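Local coordinates for D-threo-3-hydroxyaspartate dehydratase (Delftia, PDB 3WQC), which uses pyridoxal 5'-phosphate and a divalent metal ion to deaminate D-threo-3-hydroxyaspartate, giving oxaloacetate and ammonium, at residues B[180-185]-B[242-247]; B[32-37]-B[61-66]; B[249-254]-B[259-264]. All coordinates share one frame; numbering follows the deposited sequence.

Contact 1: residues B[180-185]-B[242-247]; sequences LTHAGS and EVRAGV. With PLP (pyridoxal-5'-phosphate), chain J.
Arg244 reaches across from 242-247 to the backbone of Thr181 in 180-185, and the cofactor pyridoxal-5'-phosphate (PLP) lies between the two segments, bonded by Arg244, Gly246 and Val247 of 242-247 and stacked on by His182 of 180-185. Both leave the C-terminal ends of parallel strands, 175-180 and 242-243, in the alanine racemase-like TIM barrel, the usual place for the active site in this fold. Followed outward, the arginine first lays CB 3.9 Å from PLP C6. Its chain then bends at chi3, which turns the guanidinium so that PLP N1, Thr181 O and the CB of His182 all lie along its edge. NE gives a weak bond to PLP N1, while NH2 makes the better one, 2.9 Å to PLP N1 with an N-H...N angle of 153°. NH2 also donates to Thr181 O at 2.8 Å; the oxygen lies in the guanidinium plane, although the donor stands 54° out of the carbonyl plane. NH1 adds a weak second bond to the same oxygen and is held by Ser224 OG as well. Over one face of the group sits Leu180 CD1, 4.0 Å above the plane. An arginine at N1, as in alanine racemase, probably disfavours protonation of the pyridine nitrogen. His182 covers the cofactor ring: with CG anti to the backbone N, its imidazole lies face-on, PLP C3 being 3.8 Å above the imidazole plane. ND1 is hydrogen-bonded to Gly226 O, which helps to hold the ring in this rotation. The phosphate is gripped by main-chain N-H groups: Val247 N donates to PLP O3P, and Gly246 N points almost straight at PLP O1P, 2.6 Å away with an N-H...O angle of 172°.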
loop_
_atom_site.group_PDB
_atom_site.type_symbol
_atom_site.label_atom_id
_atom_site.label_comp_id
_atom_site.label_asym_id
_atom_site.label_seq_id
_atom_site.Cartn_x
_atom_site.Cartn_y
_atom_site.Cartn_z
ATOM N N LEU B 180 26.335 -11.016 -4.906
ATOM C CA LEU B 180 25.015 -11.510 -4.591
ATOM C C LEU B 180 24.155 -11.430 -5.855
ATOM O O LEU B 180 24.406 -10.556 -6.732
ATOM C CB LEU B 180 24.314 -10.729 -3.439
ATOM C CG LEU B 180 23.798 -9.315 -3.771
ATOM C CD1 LEU B 180 22.777 -8.875 -2.681
ATOM C CD2 LEU B 180 24.922 -8.248 -3.877
ATOM N N THR B 181 23.089 -12.245 -5.905
ATOM C CA THR B 181 22.160 -12.168 -7.005
ATOM C C THR B 181 20.774 -12.485 -6.438
ATOM O O THR B 181 20.693 -13.214 -5.404
ATOM C CB THR B 181 22.504 -13.160 -8.173
ATOM O OG1 THR B 181 21.662 -12.781 -9.285
ATOM C CG2 THR B 181 22.270 -14.583 -7.788
ATOM N N HIS B 182 19.720 -11.969 -7.096
ATOM C CA HIS B 182 18.361 -12.318 -6.749
ATOM C C HIS B 182 17.653 -12.697 -7.973
ATOM O O HIS B 182 17.415 -11.819 -8.893
ATOM C CB HIS B 182 17.724 -11.043 -6.147
ATOM C CG HIS B 182 16.238 -11.112 -5.917
ATOM N ND1 HIS B 182 15.594 -12.041 -5.066
ATOM C CD2 HIS B 182 15.210 -10.308 -6.466
ATOM C CE1 HIS B 182 14.226 -11.730 -5.076
ATOM N NE2 HIS B 182 14.008 -10.754 -5.922
ATOM N N ALA B 183 17.243 -13.987 -8.097
ATOM C CA ALA B 183 16.624 -14.402 -9.367
ATOM C C ALA B 183 15.112 -14.155 -9.312
ATOM O O ALA B 183 14.307 -15.101 -9.202
ATOM C CB ALA B 183 16.983 -15.841 -9.729
ATOM N N GLY B 184 14.688 -12.885 -9.289
ATOM C CA GLY B 184 13.263 -12.489 -9.113
ATOM C C GLY B 184 12.361 -12.919 -10.251
ATOM O O GLY B 184 11.129 -12.886 -10.099
ATOM N N SER B 185 12.934 -13.364 -11.375
ATOM C CA SER B 185 12.124 -13.871 -12.479
ATOM C C SER B 185 11.527 -15.205 -12.054
ATOM O O SER B 185 10.605 -15.660 -12.772
ATOM C CB SER B 185 12.929 -14.103 -13.767
ATOM O OG SER B 185 13.862 -15.192 -13.613
ATOM N N GLU B 242 25.523 -18.341 1.349
ATOM C CA GLU B 242 24.261 -18.006 2.059
ATOM C C GLU B 242 23.171 -17.899 1.008
ATOM O O GLU B 242 23.370 -17.528 -0.166
ATOM C CB GLU B 242 24.387 -16.749 2.862
ATOM C CG GLU B 242 24.623 -15.551 1.964
ATOM C CD GLU B 242 24.620 -14.213 2.752
ATOM O OE1 GLU B 242 24.015 -13.219 2.222
ATOM O OE2 GLU B 242 25.211 -14.077 3.869
ATOM N N VAL B 243 21.949 -18.125 1.494
ATOM C CA VAL B 243 20.737 -17.867 0.730
ATOM C C VAL B 243 19.913 -16.820 1.476
ATOM O O VAL B 243 19.801 -16.846 2.698
ATOM C CB VAL B 243 19.935 -19.178 0.608
ATOM C CG1 VAL B 243 18.505 -18.999 0.076
ATOM C CG2 VAL B 243 20.698 -20.150 -0.284
ATOM N N ARG B 244 19.322 -15.913 0.682
ATOM C CA ARG B 244 18.424 -14.876 1.199
ATOM C C ARG B 244 16.990 -15.240 0.738
ATOM O O ARG B 244 16.731 -15.472 -0.457
ATOM C CB ARG B 244 18.799 -13.499 0.543
ATOM C CG ARG B 244 20.293 -13.192 0.826
ATOM C CD ARG B 244 20.658 -11.756 0.337
ATOM N NE ARG B 244 20.007 -11.471 -0.962
ATOM C CZ ARG B 244 20.314 -12.059 -2.135
ATOM N NH1 ARG B 244 21.462 -12.762 -2.259
ATOM N NH2 ARG B 244 19.512 -11.931 -3.195
ATOM N N ALA B 245 16.069 -15.216 1.678
ATOM C CA ALA B 245 14.634 -15.450 1.318
ATOM C C ALA B 245 13.849 -14.705 2.390
ATOM O O ALA B 245 14.323 -14.539 3.529
ATOM C CB ALA B 245 14.274 -16.945 1.441
ATOM N N GLY B 246 12.721 -14.160 1.969
ATOM C CA GLY B 246 11.925 -13.325 2.930
ATOM C C GLY B 246 10.458 -13.720 2.964
ATOM O O GLY B 246 9.913 -13.838 4.080
ATOM N N VAL B 247 9.770 -13.811 1.824
ATOM C CA VAL B 247 8.282 -13.912 1.866
ATOM C C VAL B 247 7.907 -15.243 2.485
ATOM O O VAL B 247 6.788 -15.348 3.019
ATOM C CB VAL B 247 7.632 -13.719 0.488
ATOM C CG1 VAL B 247 7.932 -14.896 -0.490
ATOM C CG2 VAL B 247 6.137 -13.429 0.659
HETATM N N1 PLP J . 17.071 -10.712 -2.141
HETATM C C2 PLP J . 16.752 -9.483 -2.595
HETATM C C2A PLP J . 17.813 -8.573 -3.171
HETATM C C3 PLP J . 15.380 -9.044 -2.505
HETATM O O3 PLP J . 15.074 -7.828 -2.928
HETATM C C4 PLP J . 14.413 -9.959 -1.957
HETATM C C4A PLP J . 13.062 -9.519 -1.828
HETATM C C5 PLP J . 14.846 -11.240 -1.501
HETATM C C6 PLP J . 16.188 -11.603 -1.683
HETATM C C5A PLP J . 13.870 -12.235 -0.924
HETATM O O4P PLP J . 12.948 -12.697 -2.016
HETATM P P PLP J . 11.600 -13.433 -1.562
HETATM O O1P PLP J . 12.065 -14.432 -0.569
HETATM O O2P PLP J . 11.120 -14.057 -2.825
HETATM O O3P PLP J . 10.693 -12.457 -0.932
#

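Contact 2: residues B[32-37]-B[61-66]; sequences RNIARM and AAAQRA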
loop_
_atom_site.group_PDB
_atom_site.type_symbol
_atom_site.label_atom_id
_atom_site.label_comp_id
_atom_site.label_asym_id
_atom_site.label_seq_id
_atom_site.Cartn_x
_atom_site.Cartn_y
_atom_site.Cartn_z
ATOM N N ARG B 32 6.167 -23.057 11.455
ATOM C CA ARG B 32 6.376 -24.196 10.486
ATOM C C ARG B 32 7.138 -23.634 9.300
ATOM O O ARG B 32 8.018 -24.291 8.758
ATOM C CB ARG B 32 5.081 -24.860 9.939
ATOM C CG ARG B 32 4.460 -25.889 10.916
ATOM C CD ARG B 32 3.002 -26.197 10.606
ATOM N NE ARG B 32 2.417 -26.013 11.938
ATOM C CZ ARG B 32 1.237 -25.456 12.224
ATOM N NH1 ARG B 32 0.413 -25.061 11.246
ATOM N NH2 ARG B 32 0.902 -25.266 13.500
ATOM N N ASN B 33 6.778 -22.440 8.812
ATOM C CA ASN B 33 7.493 -21.872 7.618
ATOM C C ASN B 33 8.955 -21.583 7.957
ATOM O O ASN B 33 9.830 -21.852 7.126
ATOM C CB ASN B 33 6.770 -20.554 7.235
ATOM C CG ASN B 33 5.374 -20.780 6.667
ATOM O OD1 ASN B 33 5.010 -21.904 6.244
ATOM N ND2 ASN B 33 4.551 -19.698 6.649
ATOM N N ILE B 34 9.192 -21.045 9.147
ATOM C CA ILE B 34 10.545 -20.695 9.622
ATOM C C ILE B 34 11.371 -21.985 9.634
ATOM O O ILE B 34 12.518 -22.040 9.137
ATOM C CB ILE B 34 10.517 -19.950 10.992
ATOM C CG1 ILE B 34 9.994 -18.545 10.713
ATOM C CG2 ILE B 34 11.860 -19.994 11.700
ATOM C CD1 ILE B 34 9.790 -17.713 11.968
ATOM N N ALA B 35 10.817 -23.021 10.245
ATOM C CA ALA B 35 11.565 -24.323 10.396
ATOM C C ALA B 35 11.826 -24.921 9.055
ATOM O O ALA B 35 12.924 -25.466 8.800
ATOM C CB ALA B 35 10.732 -25.285 11.183
ATOM N N ARG B 36 10.827 -24.890 8.159
ATOM C CA ARG B 36 10.989 -25.525 6.857
ATOM C C ARG B 36 12.204 -24.902 6.089
ATOM O O ARG B 36 13.037 -25.616 5.477
ATOM C CB ARG B 36 9.730 -25.446 5.984
ATOM C CG ARG B 36 9.899 -25.927 4.502
ATOM C CD ARG B 36 8.626 -25.733 3.734
ATOM N NE ARG B 36 8.784 -26.085 2.328
ATOM C CZ ARG B 36 8.041 -25.605 1.307
ATOM N NH1 ARG B 36 6.992 -24.829 1.555
ATOM N NH2 ARG B 36 8.299 -25.949 0.034
ATOM N N MET B 37 12.259 -23.583 6.061
ATOM C CA MET B 37 13.340 -22.927 5.324
ATOM C C MET B 37 14.651 -23.177 5.985
ATOM O O MET B 37 15.629 -23.488 5.261
ATOM C CB MET B 37 13.043 -21.400 5.214
ATOM C CG MET B 37 14.084 -20.638 4.355
ATOM S SD MET B 37 14.105 -21.131 2.596
ATOM C CE MET B 37 12.585 -20.340 1.961
ATOM N N ALA B 61 11.651 -11.306 13.056
ATOM C CA ALA B 61 13.058 -11.577 12.793
ATOM C C ALA B 61 13.678 -12.308 13.990
ATOM O O ALA B 61 14.605 -13.130 13.792
ATOM C CB ALA B 61 13.796 -10.245 12.574
ATOM N N ALA B 62 13.210 -12.027 15.224
ATOM C CA ALA B 62 13.764 -12.748 16.380
ATOM C C ALA B 62 13.475 -14.227 16.259
ATOM O O ALA B 62 14.286 -15.082 16.604
ATOM C CB ALA B 62 13.199 -12.215 17.721
ATOM N N ALA B 63 12.290 -14.600 15.806
ATOM C CA ALA B 63 11.939 -16.006 15.597
ATOM C C ALA B 63 12.812 -16.628 14.526
ATOM O O ALA B 63 13.244 -17.791 14.624
ATOM C CB ALA B 63 10.455 -16.194 15.242
ATOM N N GLN B 64 13.040 -15.914 13.444
ATOM C CA GLN B 64 13.979 -16.399 12.380
ATOM C C GLN B 64 15.397 -16.600 12.955
ATOM O O GLN B 64 16.018 -17.650 12.668
ATOM C CB GLN B 64 13.998 -15.402 11.226
ATOM C CG GLN B 64 12.602 -15.442 10.478
ATOM C CD GLN B 64 12.426 -14.335 9.465
ATOM O OE1 GLN B 64 12.273 -14.634 8.215
ATOM N NE2 GLN B 64 12.383 -13.113 9.930
ATOM N N ARG B 65 15.877 -15.664 13.790
ATOM C CA ARG B 65 17.245 -15.763 14.376
ATOM C C ARG B 65 17.274 -16.963 15.342
ATOM O O ARG B 65 18.217 -17.809 15.271
ATOM C CB ARG B 65 17.623 -14.497 15.116
ATOM C CG ARG B 65 18.996 -14.565 15.826
ATOM C CD ARG B 65 19.311 -13.171 16.392
ATOM N NE ARG B 65 18.392 -12.770 17.497
ATOM C CZ ARG B 65 17.366 -11.859 17.440
ATOM N NH1 ARG B 65 16.633 -11.607 18.547
ATOM N NH2 ARG B 65 17.089 -11.190 16.295
ATOM N N ALA B 66 16.248 -17.117 16.188
ATOM C CA ALA B 66 16.193 -18.232 17.129
ATOM C C ALA B 66 16.266 -19.620 16.440
ATOM O O ALA B 66 16.849 -20.592 17.005
ATOM C CB ALA B 66 14.966 -18.153 18.029
#
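A small apolar helix-to-helix contact, in which Ile34 of helix 27-44 meets Ala63 and Gln64 of helix 58-66, joins two helices on the outside of the barrel. The two segments come nearest at Ile34 and Gln64, whose CA atoms are 6.2 Å apart, and together they bury 125 Å². Just over half of that area is on Ile34, which leaves its helix pointing toward the partner. Its CG1 branch is anti to the carbonyl carbon (chi1 -73°) and then runs extended, carrying the CD1 methyl to the other helix. There CD1 touches Ala63 CB at 3.7 Å, methyl against methyl, and lies 3.9 Å from Gln64 CG. The second branch of the isoleucine, CG2, approaches the main chain instead, 3.9 Å from Ala63 O. Ile34 thus spreads over backbone and side chain together, and the short side chain of Ala63 lets the methyl come close to the helix surface. Both helices belong to the alanine racemase N-terminal domain, a TIM-barrel fold, and the chain between them includes the short strand 47-48, whose neighbour in the parallel sheet is strand 242-243. Ala63 also packs on Met30 and Gln31 of helix 27-44, which extends the interface by a turn toward the start of that helix. Gln64 contributes its aliphatic part: the side chain crosses that of Ile34 at about a right angle, with CG beside Ile34 CG1 and CD1 while the amide continues past them. Beyond CG the glutamine chain is extended (chi2 170°), and its NE2 donates a weak hydrogen bond to Val60 O, one turn earlier in its own helix. At their nearest atoms the side chain of Gln64 and PLP are about 9 Å apart.

Contact 3: residues B[249-254]-B[259-264]; sequences VFFDLV and GVCAAE
The ring of Phe251 lies flat against Cys261, whose CB stands 3.7 Å from the ring centroid and only 8° off the ring normal, a CH-pi contact over the face. Cys261 SG sits between its backbone N and carbonyl carbon (chi1 66°), which swings the sulfur back toward the root of the phenylalanine: it is 3.6 Å from Phe251 CB and oblique to the ring, 33° off the normal in a sulfur-aromatic contact. In Phe251, CG is anti to the carbonyl carbon, directing the ring to 259-264; at the rim CE1 meets Val260 CG2 at 4.2 Å. With an alanine in place of Phe251, Cys261 would probably lose the surface its CB and sulfur rest on, opening a gap beside Val260. Asp252 turns away from this packing and caps helix 253-258, OD1 accepting from Met255 N, while OD2 takes Ala362 N beside the magnesium ligand His361. At the other end Gly259, with positive phi, closes the helix in a Schellman motif. The contact therefore clasps one short helix between its entry and exit, and Phe251 packs among Asn33 and Arg36 of helix 27-44 and Thr228 and Leu232 of helix 228-233, while 259-264 leads on to strand 268-278.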
loop_
_atom_site.group_PDB
_atom_site.type_symbol
_atom_site.label_atom_id
_atom_site.label_comp_id
_atom_site.label_asym_id
_atom_site.label_seq_id
_atom_site.Cartn_x
_atom_site.Cartn_y
_atom_site.Cartn_z
ATOM N N VAL B 249 8.380 -16.535 5.219
ATOM C CA VAL B 249 8.037 -16.503 6.615
ATOM C C VAL B 249 6.513 -16.579 6.773
ATOM O O VAL B 249 6.006 -17.265 7.739
ATOM C CB VAL B 249 8.706 -15.293 7.363
ATOM C CG1 VAL B 249 8.128 -13.916 6.928
ATOM C CG2 VAL B 249 8.595 -15.429 8.898
ATOM N N PHE B 250 5.800 -15.905 5.853
ATOM C CA PHE B 250 4.330 -15.988 5.848
ATOM C C PHE B 250 3.733 -16.759 4.708
ATOM O O PHE B 250 2.605 -17.303 4.830
ATOM C CB PHE B 250 3.695 -14.552 5.838
ATOM C CG PHE B 250 4.163 -13.683 7.000
ATOM C CD1 PHE B 250 4.377 -14.212 8.324
ATOM C CD2 PHE B 250 4.315 -12.309 6.793
ATOM C CE1 PHE B 250 4.764 -13.365 9.395
ATOM C CE2 PHE B 250 4.666 -11.473 7.868
ATOM C CZ PHE B 250 4.921 -11.992 9.143
ATOM N N PHE B 251 4.380 -16.755 3.532
ATOM C CA PHE B 251 3.792 -17.152 2.282
ATOM C C PHE B 251 2.560 -16.303 1.910
ATOM O O PHE B 251 2.196 -15.385 2.677
ATOM C CB PHE B 251 3.477 -18.701 2.184
ATOM C CG PHE B 251 4.727 -19.546 2.141
ATOM C CD1 PHE B 251 5.600 -19.427 1.037
ATOM C CD2 PHE B 251 4.998 -20.480 3.143
ATOM C CE1 PHE B 251 6.712 -20.294 0.910
ATOM C CE2 PHE B 251 6.138 -21.327 3.039
ATOM C CZ PHE B 251 6.962 -21.223 1.910
ATOM N N ASP B 252 1.993 -16.581 0.745
ATOM C CA ASP B 252 0.881 -15.834 0.197
ATOM C C ASP B 252 0.341 -16.546 -0.995
ATOM O O ASP B 252 0.820 -17.682 -1.320
ATOM C CB ASP B 252 1.270 -14.354 -0.070
ATOM C CG ASP B 252 2.411 -14.223 -1.093
ATOM O OD1 ASP B 252 2.504 -15.140 -1.964
ATOM O OD2 ASP B 252 3.191 -13.245 -1.034
ATOM N N LEU B 253 -0.696 -15.997 -1.642
ATOM C CA LEU B 253 -1.318 -16.727 -2.737
ATOM C C LEU B 253 -0.495 -16.726 -4.031
ATOM O O LEU B 253 -0.552 -17.675 -4.817
ATOM C CB LEU B 253 -2.696 -16.149 -3.064
ATOM C CG LEU B 253 -3.690 -16.338 -1.854
ATOM C CD1 LEU B 253 -4.912 -15.453 -2.146
ATOM C CD2 LEU B 253 -4.070 -17.818 -1.745
ATOM N N VAL B 254 0.327 -15.685 -4.227
ATOM C CA VAL B 254 1.286 -15.711 -5.372
ATOM C C VAL B 254 2.242 -16.918 -5.165
ATOM O O VAL B 254 2.467 -17.663 -6.129
ATOM C CB VAL B 254 2.060 -14.384 -5.445
ATOM C CG1 VAL B 254 3.344 -14.530 -6.263
ATOM C CG2 VAL B 254 1.126 -13.368 -6.087
ATOM N N GLY B 259 3.724 -22.605 -6.639
ATOM C CA GLY B 259 3.704 -24.038 -6.305
ATOM C C GLY B 259 4.612 -24.413 -5.179
ATOM O O GLY B 259 4.877 -25.604 -5.002
ATOM N N VAL B 260 5.118 -23.431 -4.437
ATOM C CA VAL B 260 6.095 -23.695 -3.370
ATOM C C VAL B 260 5.421 -23.733 -1.999
ATOM O O VAL B 260 6.099 -24.030 -0.987
ATOM C CB VAL B 260 7.272 -22.731 -3.423
ATOM C CG1 VAL B 260 8.025 -22.918 -4.797
ATOM C CG2 VAL B 260 6.809 -21.286 -3.209
ATOM N N CYS B 261 4.080 -23.538 -1.931
ATOM C CA CYS B 261 3.408 -23.761 -0.656
ATOM C C CYS B 261 1.941 -24.069 -1.041
ATOM O O CYS B 261 1.514 -23.918 -2.200
ATOM C CB CYS B 261 3.456 -22.505 0.263
ATOM S SG CYS B 261 2.537 -21.100 -0.343
ATOM N N ALA B 262 1.152 -24.410 -0.040
ATOM C CA ALA B 262 -0.320 -24.527 -0.209
ATOM C C ALA B 262 -0.968 -23.351 0.486
ATOM O O ALA B 262 -0.324 -22.733 1.338
ATOM C CB ALA B 262 -0.789 -25.764 0.472
ATOM N N ALA B 263 -2.260 -23.124 0.220
ATOM C CA ALA B 263 -2.964 -22.041 0.907
ATOM C C ALA B 263 -2.955 -22.243 2.460
ATOM O O ALA B 263 -2.845 -21.263 3.209
ATOM C CB ALA B 263 -4.388 -21.924 0.355
ATOM N N GLU B 264 -2.968 -23.512 2.935
ATOM C CA GLU B 264 -2.892 -23.813 4.346
ATOM C C GLU B 264 -1.551 -23.469 4.966
ATOM O O GLU B 264 -1.466 -23.502 6.225
ATOM C CB GLU B 264 -3.191 -25.314 4.687
ATOM C CG GLU B 264 -4.427 -25.943 4.115
ATOM C CD GLU B 264 -4.122 -26.631 2.779
ATOM O OE1 GLU B 264 -3.879 -27.879 2.775
ATOM O OE2 GLU B 264 -4.113 -25.905 1.741
#

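All three are largely buried, but their surroundings differ: contact 1 lines the cofactor pocket, contact 2 joins helices outside the barrel, and contact 3 lies where the barrel domain passes into strand 268-278. Contact 1 is wholly buried, while contacts 2 and 3 each include one partly exposed residue, Ala63 and Cys261. Charged and polar groups dominate contact 1, whereas contact 2 is aliphatic and contact 3 aromatic and sulfur-based. Helix 27-44 links the last two directly: Arg36 NH1 lies 2.8 Å from Val260 O and Asn33 ND2 3.0 Å from Val249 O, probable hydrogen bonds. Contact 1 meets each neighbour by packing, Ala245 CB on Met37 CE and Val247 CG2 beside Asp252 OD2.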